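PDB 2HDW: uncharacterized protein PA2218 from Pseudomonas aeruginosa, which is uncharacterised but has the alpha/beta hydrolase fold and may act as a hydrolase. Local coordinates for residues F73-R76 with Y77-L81; F130-S133 with Y134-E137; D149-T152 with E153-S156. One frame throughout, in Å; residues are numbered along the deposited sequence.

In the fold
The three local contacts lie close together, their centres about 10 to 11 Å apart. Contact 1 is the turn of the hairpin formed by strands 66-74 and 80-88; contact 2 is the loop leaving strand 126-130; contact 3 is the start of helix 148-164. The helix ties them together. Asp154 OD1 is hydrogen-bonded to Ser133 OG of contact 2 at 2.7 Å and also to Asn75 ND2 of contact 1. Arg76 NE of contact 1 makes a salt bridge of 2.9 Å to Glu153 OE1 of contact 3, and Tyr77 OH lies 2.7 Å from Asp149 OD1, a probable hydrogen bond. Deeper in, Phe130 meets Phe155 edge-to-face, packing the end of strand 126-130 against the helix.

Contact 1 of 3, residues F73-R76 with Y77-L81; sequences FANR and YGITL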
loop_
_atom_site.group_PDB
_atom_site.type_symbol
_atom_site.label_atom_id
_atom_site.label_comp_id
_atom_site.label_asym_id
_atom_site.label_seq_id
_atom_site.Cartn_x
_atom_site.Cartn_y
_atom_site.Cartn_z
ATOM N N PHE A 73 1.625 -16.780 -0.969
ATOM C CA PHE A 73 2.348 -16.889 -2.230
ATOM C C PHE A 73 3.712 -16.232 -2.049
ATOM O O PHE A 73 3.864 -15.322 -1.225
ATOM C CB PHE A 73 1.554 -16.207 -3.349
ATOM C CG PHE A 73 1.114 -14.810 -3.014
ATOM C CD1 PHE A 73 2.005 -13.743 -3.103
ATOM C CD2 PHE A 73 -0.187 -14.563 -2.590
ATOM C CE1 PHE A 73 1.606 -12.448 -2.772
ATOM C CE2 PHE A 73 -0.600 -13.271 -2.256
ATOM C CZ PHE A 73 0.298 -12.211 -2.347
ATOM N N ALA A 74 4.704 -16.684 -2.807
ATOM C CA ALA A 74 6.045 -16.125 -2.664
ATOM C C ALA A 74 6.387 -15.074 -3.716
ATOM O O ALA A 74 5.755 -15.014 -4.774
ATOM C CB ALA A 74 7.075 -17.253 -2.700
ATOM N N ASN A 75 7.367 -14.226 -3.413
ATOM C CA ASN A 75 7.799 -13.228 -4.383
ATOM C C ASN A 75 9.138 -13.694 -4.950
ATOM O O ASN A 75 9.686 -14.707 -4.497
ATOM C CB ASN A 75 7.910 -11.824 -3.770
ATOM C CG ASN A 75 8.966 -11.713 -2.683
ATOM O OD1 ASN A 75 9.893 -12.521 -2.597
ATOM N ND2 ASN A 75 8.840 -10.678 -1.856
ATOM N N ARG A 76 9.656 -12.973 -5.940
ATOM C CA ARG A 76 10.914 -13.354 -6.585
ATOM C C ARG A 76 12.128 -13.365 -5.669
ATOM O O ARG A 76 13.161 -13.953 -5.995
ATOM C CB ARG A 76 11.210 -12.430 -7.776
ATOM C CG ARG A 76 10.243 -12.556 -8.942
ATOM C CD ARG A 76 10.728 -11.776 -10.161
ATOM N NE ARG A 76 11.088 -10.399 -9.834
ATOM C CZ ARG A 76 12.331 -9.983 -9.611
ATOM N NH1 ARG A 76 13.342 -10.840 -9.685
ATOM N NH2 ARG A 76 12.563 -8.709 -9.306
ATOM N N TYR A 77 12.013 -12.710 -4.523
ATOM C CA TYR A 77 13.140 -12.653 -3.611
ATOM C C TYR A 77 13.092 -13.727 -2.531
ATOM O O TYR A 77 13.886 -13.709 -1.584
ATOM C CB TYR A 77 13.236 -11.245 -3.018
ATOM C CG TYR A 77 13.492 -10.191 -4.085
ATOM C CD1 TYR A 77 14.493 -10.373 -5.047
ATOM C CD2 TYR A 77 12.751 -9.011 -4.126
ATOM C CE1 TYR A 77 14.749 -9.404 -6.022
ATOM C CE2 TYR A 77 13.001 -8.033 -5.090
ATOM C CZ TYR A 77 14.000 -8.235 -6.034
ATOM O OH TYR A 77 14.261 -7.260 -6.972
ATOM N N GLY A 78 12.154 -14.660 -2.690
ATOM C CA GLY A 78 12.017 -15.771 -1.760
ATOM C C GLY A 78 11.176 -15.562 -0.516
ATOM O O GLY A 78 11.188 -16.399 0.385
ATOM N N ILE A 79 10.439 -14.462 -0.447
ATOM C CA ILE A 79 9.615 -14.208 0.729
ATOM C C ILE A 79 8.173 -14.613 0.453
ATOM O O ILE A 79 7.627 -14.295 -0.606
ATOM C CB ILE A 79 9.665 -12.714 1.127
ATOM C CG1 ILE A 79 11.125 -12.290 1.326
ATOM C CG2 ILE A 79 8.862 -12.482 2.411
ATOM C CD1 ILE A 79 11.314 -10.830 1.722
ATOM N N THR A 80 7.573 -15.331 1.401
ATOM C CA THR A 80 6.189 -15.777 1.275
ATOM C C THR A 80 5.278 -14.754 1.943
ATOM O O THR A 80 5.472 -14.404 3.111
ATOM C CB THR A 80 5.988 -17.153 1.938
ATOM O OG1 THR A 80 6.816 -18.120 1.279
ATOM C CG2 THR A 80 4.528 -17.592 1.838
ATOM N N LEU A 81 4.293 -14.270 1.192
ATOM C CA LEU A 81 3.367 -13.266 1.699
ATOM C C LEU A 81 2.001 -13.840 2.053
ATOM O O LEU A 81 1.570 -14.840 1.483
ATOM C CB LEU A 81 3.186 -12.158 0.660
ATOM C CG LEU A 81 4.456 -11.556 0.054
ATOM C CD1 LEU A 81 4.075 -10.541 -1.011
ATOM C CD2 LEU A 81 5.299 -10.900 1.142
#
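Phe73 and Leu81 form an antiparallel hydrogen-bonded pair, followed by the non-hydrogen-bonded pair Ala74 and Thr80, and the chain reverses through a type I turn from Asn75 to Gly78 with a G1 beta bulge at Gly78, a 3:5 hairpin. Leu81 N reaches Phe73 O at 2.7 Å in a nearly straight bond, while Phe73 N returns a more bent one to Leu81 O. Nearer the turn, Asn75 N binds Ile79 O, and Gly78 N closes the turn on Asn75 O at 3.1 Å, arriving well above the carbonyl plane. Gly78 has a positive phi of 86°, which suits glycine.

The Asn75 side chain adds to these backbone bonds. Its chi1 of 64° turns OD1 to the backbone N-H groups of Tyr77 and Ile79. OD1 accepts Ile79 N at 2.9 Å, from above the amide plane, and takes a weaker, bent bond from Tyr77 N. The other branch, ND2, passes beside Ile79 CB and is held by Asp154 of helix 148-164, which fixes which way round the amide sits. On the Phe73 and Leu81 face of the sheet, ring atom CE1 of Phe73 touches CD1 of Leu81 at 3.6 Å. At the exposed end, Arg76 and Tyr77 run alongside each other with guanidinium and ring planes 65° apart; the bond from NH2 to OH is weak, and their stronger partners are Glu153 for Arg76 and Asp149 for Tyr77. This is the hairpin of strands 66-74 and 80-88 at the edge of the sheet, 80-88 being the one strand that runs against the others, as in alpha/beta hydrolases.

Contact 2 of 3, residues F130-S133 with Y134-E137; sequences FDPS and YTGE
Pro132 O receives two hydrogen bonds from one residue, Thr135, across a type II turn that runs from Pro132 to Thr135. The backbone donor, Thr135 N, lies 3.1 Å from Pro132 O and is the bond that closes the turn. The hydroxyl, Thr135 OG1, donates to the same Pro132 O at 2.8 Å, and both donors come from one face of the carbonyl plane, with the hydroxyl standing farther above it. A chi1 of 71° turns OG1 back toward the proline, where it also packs 3.4 Å from Pro132 CD. Tyr134 occupies the third position of the turn with a positive phi of 69°.

Beyond the turn, Asp131 reaches across to the returning chain. Its OD2 accepts Glu137 N at 2.9 Å in an almost straight bond that meets the oxygen from above the carboxylate plane, and Gly136 CA lies close by. The same OD2 forms a salt bridge with Lys109. Glu137 OE1, 4.6 Å from Asp131 OD2, shares that lysine and also pairs with Lys70, while Glu137 OE2 accepts a hydrogen bond from Thr53 N. Ser133 OG turns to the helix instead and is bonded to Asp154. The backbone oxygen Asp131 O is bonded to Ser138 OG.

The side chains of Asp131, Ser133 and Glu137, all buried, thus have polar partners. Lys109 bridges the carboxylates of Asp131 and Glu137 and probably offsets their charge, and Lys70 adds a second positive charge at Glu137.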
loop_
_atom_site.group_PDB
_atom_site.type_symbol
_atom_site.label_atom_id
_atom_site.label_comp_id
_atom_site.label_asym_id
_atom_site.label_seq_id
_atom_site.Cartn_x
_atom_site.Cartn_y
_atom_site.Cartn_z
ATOM N N PHE A 130 -2.955 -7.832 0.546
ATOM C CA PHE A 130 -1.813 -8.566 1.073
ATOM C C PHE A 130 -0.950 -7.814 2.074
ATOM O O PHE A 130 -0.959 -6.582 2.130
ATOM C CB PHE A 130 -0.925 -9.000 -0.093
ATOM C CG PHE A 130 -0.270 -7.849 -0.808
ATOM C CD1 PHE A 130 0.916 -7.294 -0.323
ATOM C CD2 PHE A 130 -0.857 -7.292 -1.944
ATOM C CE1 PHE A 130 1.508 -6.200 -0.958
ATOM C CE2 PHE A 130 -0.276 -6.198 -2.589
ATOM C CZ PHE A 130 0.910 -5.650 -2.093
ATOM N N ASP A 131 -0.203 -8.576 2.867
ATOM C CA ASP A 131 0.722 -7.999 3.824
ATOM C C ASP A 131 2.091 -7.958 3.150
ATOM O O ASP A 131 2.594 -8.979 2.670
ATOM C CB ASP A 131 0.809 -8.845 5.098
ATOM C CG ASP A 131 -0.399 -8.671 5.998
ATOM O OD1 ASP A 131 -1.014 -7.581 5.958
ATOM O OD2 ASP A 131 -0.719 -9.611 6.759
ATOM N N PRO A 132 2.702 -6.765 3.083
ATOM C CA PRO A 132 4.021 -6.607 2.463
ATOM C C PRO A 132 5.068 -7.490 3.141
ATOM O O PRO A 132 4.895 -7.905 4.293
ATOM C CB PRO A 132 4.318 -5.121 2.661
ATOM C CG PRO A 132 2.947 -4.497 2.634
ATOM C CD PRO A 132 2.136 -5.459 3.468
ATOM N N SER A 133 6.143 -7.785 2.414
ATOM C CA SER A 133 7.243 -8.594 2.942
ATOM C C SER A 133 7.681 -8.094 4.321
ATOM O O SER A 133 7.700 -6.891 4.569
ATOM C CB SER A 133 8.447 -8.539 1.988
ATOM O OG SER A 133 8.261 -9.367 0.847
ATOM N N TYR A 134 8.030 -9.023 5.206
ATOM C CA TYR A 134 8.494 -8.701 6.557
ATOM C C TYR A 134 7.444 -8.124 7.510
ATOM O O TYR A 134 7.773 -7.811 8.658
ATOM C CB TYR A 134 9.658 -7.705 6.507
ATOM C CG TYR A 134 10.829 -8.106 5.646
ATOM C CD1 TYR A 134 11.776 -9.031 6.091
ATOM C CD2 TYR A 134 11.009 -7.534 4.389
ATOM C CE1 TYR A 134 12.874 -9.370 5.298
ATOM C CE2 TYR A 134 12.101 -7.865 3.592
ATOM C CZ TYR A 134 13.026 -8.781 4.047
ATOM O OH TYR A 134 14.083 -9.117 3.228
ATOM N N THR A 135 6.200 -7.976 7.055
ATOM C CA THR A 135 5.158 -7.400 7.908
ATOM C C THR A 135 3.877 -8.224 7.994
ATOM O O THR A 135 3.681 -9.171 7.233
ATOM C CB THR A 135 4.767 -5.979 7.433
ATOM O OG1 THR A 135 4.048 -6.063 6.197
ATOM C CG2 THR A 135 6.016 -5.128 7.222
ATOM N N GLY A 136 3.003 -7.847 8.927
ATOM C CA GLY A 136 1.745 -8.552 9.104
ATOM C C GLY A 136 1.930 -10.038 9.345
ATOM O O GLY A 136 2.710 -10.443 10.210
ATOM N N GLU A 137 1.211 -10.858 8.585
ATOM C CA GLU A 137 1.325 -12.306 8.723
ATOM C C GLU A 137 2.308 -12.885 7.715
ATOM O O GLU A 137 2.575 -14.088 7.714
ATOM C CB GLU A 137 -0.045 -12.966 8.558
ATOM C CG GLU A 137 -1.035 -12.565 9.634
ATOM C CD GLU A 137 -2.321 -13.347 9.563
ATOM O OE1 GLU A 137 -3.072 -13.177 8.585
ATOM O OE2 GLU A 137 -2.580 -14.141 10.489
#

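Contact 3 of 3, residues D149-T152 with E153-S156; sequences DINT and EDFS
Glu153 and Asp154 continue one helix from Asp149 and Ile150, with Glu153 N bonded to Asp149 O at 3.0 Å and Asp154 N to Ile150 O at 2.9 Å. One residue on, the pattern slackens: Phe155 N makes only weak bonds, to Asn151 O and to Thr152 O. A water takes up the next carbonyl, donating to Thr152 O at 2.8 Å and to Ser156 OG at 2.7 Å, so it bridges backbone and side chain on this flank of the helix. Ser156 OG is also bonded to Asp192.

The side chains of Asn151 and Asp154 leave the helix alongside one another. A chi1 of -72° lays the Asp154 carboxylate back along the helix, with CG 3.4 Å from Ile150 O. Its partners are Ser133 OG and Asn75 ND2, both bonded to Asp154 OD1. The Glu153 side chain kinks at chi2 (55°), which brings its carboxylate to Arg76. Thr152 OG1 bonds to Pro148 O, one turn earlier.

Asp149, in the first turn, would probably be favoured by the helix dipole. The three acids are paired outside the helix: Asp149 with Tyr77, Glu153 with Arg76, and Asp154 with Ser133 and Asn75.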
loop_
_atom_site.group_PDB
_atom_site.type_symbol
_atom_site.label_atom_id
_atom_site.label_comp_id
_atom_site.label_asym_id
_atom_site.label_seq_id
_atom_site.Cartn_x
_atom_site.Cartn_y
_atom_site.Cartn_z
ATOM N N ASP A 149 12.403 -1.534 -3.617
ATOM C CA ASP A 149 12.593 -2.606 -4.598
ATOM C C ASP A 149 11.743 -3.817 -4.223
ATOM O O ASP A 149 10.887 -4.254 -4.995
ATOM C CB ASP A 149 14.071 -3.007 -4.648
ATOM C CG ASP A 149 14.388 -3.983 -5.775
ATOM O OD1 ASP A 149 13.526 -4.813 -6.116
ATOM O OD2 ASP A 149 15.519 -3.936 -6.309
ATOM N N ILE A 150 11.979 -4.350 -3.027
ATOM C CA ILE A 150 11.249 -5.518 -2.556
ATOM C C ILE A 150 9.744 -5.274 -2.488
ATOM O O ILE A 150 8.951 -6.142 -2.847
ATOM C CB ILE A 150 11.748 -5.966 -1.164
ATOM C CG1 ILE A 150 13.222 -6.381 -1.249
ATOM C CG2 ILE A 150 10.902 -7.132 -0.648
ATOM C CD1 ILE A 150 13.830 -6.820 0.092
ATOM N N ASN A 151 9.346 -4.089 -2.038
ATOM C CA ASN A 151 7.927 -3.787 -1.936
ATOM C C ASN A 151 7.289 -3.654 -3.315
ATOM O O ASN A 151 6.139 -4.054 -3.519
ATOM C CB ASN A 151 7.716 -2.525 -1.088
ATOM C CG ASN A 151 7.956 -2.786 0.399
ATOM O OD1 ASN A 151 7.839 -3.924 0.862
ATOM N ND2 ASN A 151 8.273 -1.740 1.149
ATOM N N THR A 152 8.028 -3.107 -4.274
ATOM C CA THR A 152 7.485 -3.003 -5.623
ATOM C C THR A 152 7.268 -4.441 -6.105
ATOM O O THR A 152 6.246 -4.758 -6.710
ATOM C CB THR A 152 8.455 -2.248 -6.557
ATOM O OG1 THR A 152 8.493 -0.865 -6.176
ATOM C CG2 THR A 152 8.010 -2.363 -8.006
ATOM N N GLU A 153 8.224 -5.316 -5.804
ATOM C CA GLU A 153 8.124 -6.729 -6.182
ATOM C C GLU A 153 6.900 -7.403 -5.533
ATOM O O GLU A 153 6.221 -8.217 -6.170
ATOM C CB GLU A 153 9.413 -7.463 -5.784
ATOM C CG GLU A 153 9.324 -8.990 -5.743
ATOM C CD GLU A 153 8.825 -9.612 -7.041
ATOM O OE1 GLU A 153 9.105 -9.063 -8.128
ATOM O OE2 GLU A 153 8.160 -10.671 -6.974
ATOM N N ASP A 154 6.606 -7.053 -4.283
ATOM C CA ASP A 154 5.457 -7.639 -3.580
ATOM C C ASP A 154 4.171 -7.490 -4.388
ATOM O O ASP A 154 3.350 -8.402 -4.450
ATOM C CB ASP A 154 5.241 -6.976 -2.215
ATOM C CG ASP A 154 6.295 -7.357 -1.191
ATOM O OD1 ASP A 154 6.868 -8.463 -1.285
ATOM O OD2 ASP A 154 6.531 -6.552 -0.264
ATOM N N PHE A 155 3.994 -6.331 -5.006
ATOM C CA PHE A 155 2.801 -6.079 -5.800
ATOM C C PHE A 155 2.695 -7.052 -6.973
ATOM O O PHE A 155 1.626 -7.585 -7.249
ATOM C CB PHE A 155 2.812 -4.638 -6.313
ATOM C CG PHE A 155 1.660 -3.812 -5.821
ATOM C CD1 PHE A 155 1.871 -2.522 -5.341
ATOM C CD2 PHE A 155 0.360 -4.312 -5.865
ATOM C CE1 PHE A 155 0.801 -1.736 -4.909
ATOM C CE2 PHE A 155 -0.722 -3.536 -5.436
ATOM C CZ PHE A 155 -0.499 -2.242 -4.956
ATOM N N SER A 156 3.806 -7.284 -7.662
ATOM C CA SER A 156 3.797 -8.196 -8.796
ATOM C C SER A 156 3.725 -9.653 -8.345
ATOM O O SER A 156 3.288 -10.523 -9.099
ATOM C CB SER A 156 5.022 -7.951 -9.676
ATOM O OG SER A 156 4.857 -6.739 -10.400
HETATM O O HOH W 1 6.641 -4.926 -9.523
#